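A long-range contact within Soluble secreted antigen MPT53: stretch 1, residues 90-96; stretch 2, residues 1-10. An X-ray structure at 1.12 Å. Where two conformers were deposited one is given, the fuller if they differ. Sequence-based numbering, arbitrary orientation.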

# COMPACT_ATOMS: atom_id res chain seq x y z
N VAL A 90 -2.91 -11.05 -8.37
CA VAL A 90 -2.21 -10.71 -9.60
C VAL A 90 -1.26 -9.52 -9.42
O VAL A 90 -0.15 -9.53 -9.94
CB VAL A 90 -3.24 -10.49 -10.72
CG1 VAL A 90 -2.65 -9.85 -11.98
CG2 VAL A 90 -3.93 -11.82 -11.10
N ILE A 91 -1.72 -8.49 -8.70
CA ILE A 91 -0.78 -7.36 -8.49
C ILE A 91 0.31 -7.74 -7.54
O ILE A 91 1.50 -7.40 -7.74
CB ILE A 91 -1.56 -6.09 -7.99
CG1 ILE A 91 -2.70 -5.74 -8.97
CG2 ILE A 91 -0.61 -4.96 -7.75
CD1 ILE A 91 -3.64 -4.73 -8.29
N TRP A 92 0.00 -8.51 -6.50
CA TRP A 92 1.02 -8.98 -5.57
C TRP A 92 2.16 -9.64 -6.19
O TRP A 92 3.33 -9.60 -6.13
CB TRP A 92 0.50 -9.91 -4.52
CG TRP A 92 -0.17 -9.17 -3.44
CD1 TRP A 92 -1.23 -8.33 -3.53
CD2 TRP A 92 0.18 -9.23 -2.05
NE1 TRP A 92 -1.58 -7.87 -2.37
CE2 TRP A 92 -0.75 -8.39 -1.41
CE3 TRP A 92 1.13 -9.87 -1.24
CZ2 TRP A 92 -0.92 -8.04 -0.05
CZ3 TRP A 92 1.05 -9.59 0.12
CH2 TRP A 92 0.08 -8.74 0.63
N ALA A 93 1.68 -10.35 -7.30
CA ALA A 93 2.72 -11.50 -8.33
C ALA A 93 3.51 -10.46 -9.06
O ALA A 93 4.70 -10.68 -9.21
CB ALA A 93 1.88 -12.38 -9.07
N ARG A 94 2.93 -9.37 -9.56
CA ARG A 94 3.63 -8.43 -10.43
C ARG A 94 4.78 -7.82 -9.66
O ARG A 94 5.81 -7.51 -10.24
CB ARG A 94 2.59 -7.44 -11.01
CG ARG A 94 3.19 -6.37 -11.90
CD ARG A 94 1.95 -5.50 -12.21
NE ARG A 94 1.39 -6.01 -13.44
CZ ARG A 94 1.65 -5.69 -14.69
NH1 ARG A 94 2.52 -4.76 -15.05
NH2 ARG A 94 0.98 -6.34 -15.62
N TYR A 95 4.58 -7.63 -8.35
CA TYR A 95 5.54 -7.01 -7.52
C TYR A 95 6.37 -8.01 -6.79
O TYR A 95 7.12 -7.50 -5.95
CB TYR A 95 4.85 -6.04 -6.48
CG TYR A 95 4.63 -4.74 -7.22
CD1 TYR A 95 5.65 -3.78 -7.20
CD2 TYR A 95 3.47 -4.51 -7.94
CE1 TYR A 95 5.53 -2.58 -7.85
CE2 TYR A 95 3.33 -3.30 -8.63
CZ TYR A 95 4.37 -2.36 -8.56
OH TYR A 95 4.16 -1.22 -9.28
N ASN A 96 6.24 -9.27 -7.23
CA ASN A 96 7.12 -10.25 -6.62
C ASN A 96 7.14 -10.09 -5.09
O ASN A 96 8.19 -10.08 -4.45
CB ASN A 96 8.55 -10.03 -7.12
CG ASN A 96 9.40 -11.23 -6.81
OD1 ASN A 96 8.88 -12.34 -6.67
ND2 ASN A 96 10.70 -11.08 -6.74
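Stretch 2 1-10: ADERLQFTAT

Stretch 2 runs against the order of stretch 1: Arg4 CA lies 6.8 Å from Arg94 CA, and Phe7 CA lies 7.4 Å from Ile91 CA. Stretch 1 is helical from Val90 to Arg94, and Tyr95 is the first residue to leave helical phi/psi.

Ala1 barely touches stretch 1, and Asp2 does not touch it. Their carbonyls accept backbone hydrogen bonds from Arg4 N and Leu5 N, within the 3-10 segment at residues 3-5. Arg4 points toward stretch 1. Its guanidinium lays one face against Tyr95, with Arg4 CZ 3.5 Å from Tyr95 CE1. Water 1 bridges Arg4 NH1 (2.8 Å) and Arg94 O (2.7 Å). Arg4 O takes a weak hydrogen bond from Arg94 NH1 at 3.4 Å. Leu5 CB points away, yet Leu5 CD2 reaches within 3.3 Å of Tyr95 OH.

At Gln6 the backbone makes the contact. Gln6 O lies over one face of the Arg94 guanidinium, and water 3 joins it (2.9 Å) to Arg94 NH2 (3.3 Å).

Phe7 is extended, buried and turned toward the helix, with chi1 p. Ile91 CG2 sits over its ring face, 4.2 Å from the centroid. Phe7 CE2 meets the Tyr95 ring edge at CE2, 4.2 Å away.

The strand begins at Thr8, which points away. Ala9 CB closes the apolar patch, 3.8 Å from Ile91 CD1. Thr10 makes no contact.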

# COMPACT_ATOMS: atom_id res chain seq x y z
N ALA A 1 8.29 -0.33 -10.68
CA ALA A 1 8.96 0.86 -11.18
C ALA A 1 8.42 0.86 -12.61
O ALA A 1 8.14 -0.26 -13.08
CB ALA A 1 10.43 0.90 -10.83
N ASP A 2 8.29 2.10 -13.01
CA ASP A 2 7.81 2.47 -14.33
C ASP A 2 6.78 1.46 -14.81
O ASP A 2 5.62 1.52 -14.34
CB ASP A 2 9.06 2.64 -15.22
CG ASP A 2 9.29 4.12 -15.48
OD1 ASP A 2 10.19 4.80 -14.94
OD2 ASP A 2 8.49 4.63 -16.29
N GLU A 3 7.04 0.52 -15.71
CA GLU A 3 5.98 -0.27 -16.32
C GLU A 3 5.28 -1.24 -15.38
O GLU A 3 4.17 -1.73 -15.65
CB GLU A 3 6.59 -1.02 -17.53
CG GLU A 3 5.49 -1.36 -18.53
CD GLU A 3 5.96 -1.39 -19.97
OE1 GLU A 3 7.19 -1.40 -20.19
OE2 GLU A 3 5.09 -1.41 -20.86
N ARG A 4 5.84 -1.61 -14.22
CA ARG A 4 4.98 -2.42 -13.39
C ARG A 4 3.71 -1.74 -12.87
O ARG A 4 2.74 -2.43 -12.54
CB ARG A 4 5.73 -2.85 -12.13
CG ARG A 4 6.90 -3.75 -12.40
CD ARG A 4 7.62 -4.15 -11.12
NE ARG A 4 8.15 -2.99 -10.42
CZ ARG A 4 8.72 -2.93 -9.22
NH1 ARG A 4 8.87 -4.11 -8.58
NH2 ARG A 4 9.16 -1.83 -8.63
N LEU A 5 3.77 -0.41 -12.79
CA LEU A 5 2.59 0.33 -12.36
C LEU A 5 1.46 0.21 -13.40
O LEU A 5 0.37 0.67 -13.12
CB LEU A 5 2.93 1.80 -12.16
CG LEU A 5 3.80 2.09 -10.94
CD1 LEU A 5 4.32 3.52 -11.00
CD2 LEU A 5 2.99 1.88 -9.64
N GLN A 6 1.68 -0.37 -14.58
CA GLN A 6 0.67 -0.46 -15.63
C GLN A 6 -0.25 -1.63 -15.34
O GLN A 6 -0.19 -2.66 -16.00
CB GLN A 6 1.36 -0.59 -16.98
CG GLN A 6 2.63 0.24 -17.10
CD GLN A 6 2.55 1.03 -18.39
OE1 GLN A 6 3.59 1.34 -18.93
NE2 GLN A 6 1.30 1.27 -18.78
N PHE A 7 -1.05 -1.48 -14.29
CA PHE A 7 -2.05 -2.49 -13.95
C PHE A 7 -3.39 -1.80 -13.77
O PHE A 7 -3.40 -0.60 -13.49
CB PHE A 7 -1.70 -3.28 -12.70
CG PHE A 7 -1.54 -2.44 -11.43
CD1 PHE A 7 -2.59 -2.07 -10.61
CD2 PHE A 7 -0.27 -2.03 -11.03
CE1 PHE A 7 -2.41 -1.32 -9.49
CE2 PHE A 7 -0.09 -1.26 -9.88
CZ PHE A 7 -1.16 -0.91 -9.06
N THR A 8 -4.43 -2.60 -13.83
CA THR A 8 -5.75 -2.08 -13.41
C THR A 8 -6.24 -2.96 -12.28
O THR A 8 -5.83 -4.11 -12.09
CB THR A 8 -6.76 -1.95 -14.55
OG1 THR A 8 -7.02 -3.24 -15.14
CG2 THR A 8 -6.18 -1.05 -15.63
N ALA A 9 -7.12 -2.34 -11.51
CA ALA A 9 -7.58 -2.98 -10.31
C ALA A 9 -8.98 -2.55 -9.92
O ALA A 9 -9.53 -1.66 -10.58
CB ALA A 9 -6.58 -2.57 -9.21
N THR A 10 -9.49 -3.12 -8.86
CA THR A 10 -10.79 -2.70 -8.27
C THR A 10 -10.54 -2.36 -6.81
O THR A 10 -9.91 -3.11 -6.08
CB THR A 10 -11.84 -3.80 -8.37
OG1 THR A 10 -12.03 -4.08 -9.75
CG2 THR A 10 -13.21 -3.40 -7.86
O HOH W 1 8.32 -6.73 -9.48
O HOH W 2 9.68 -6.24 -6.11
O HOH W 3 0.40 -4.44 -18.25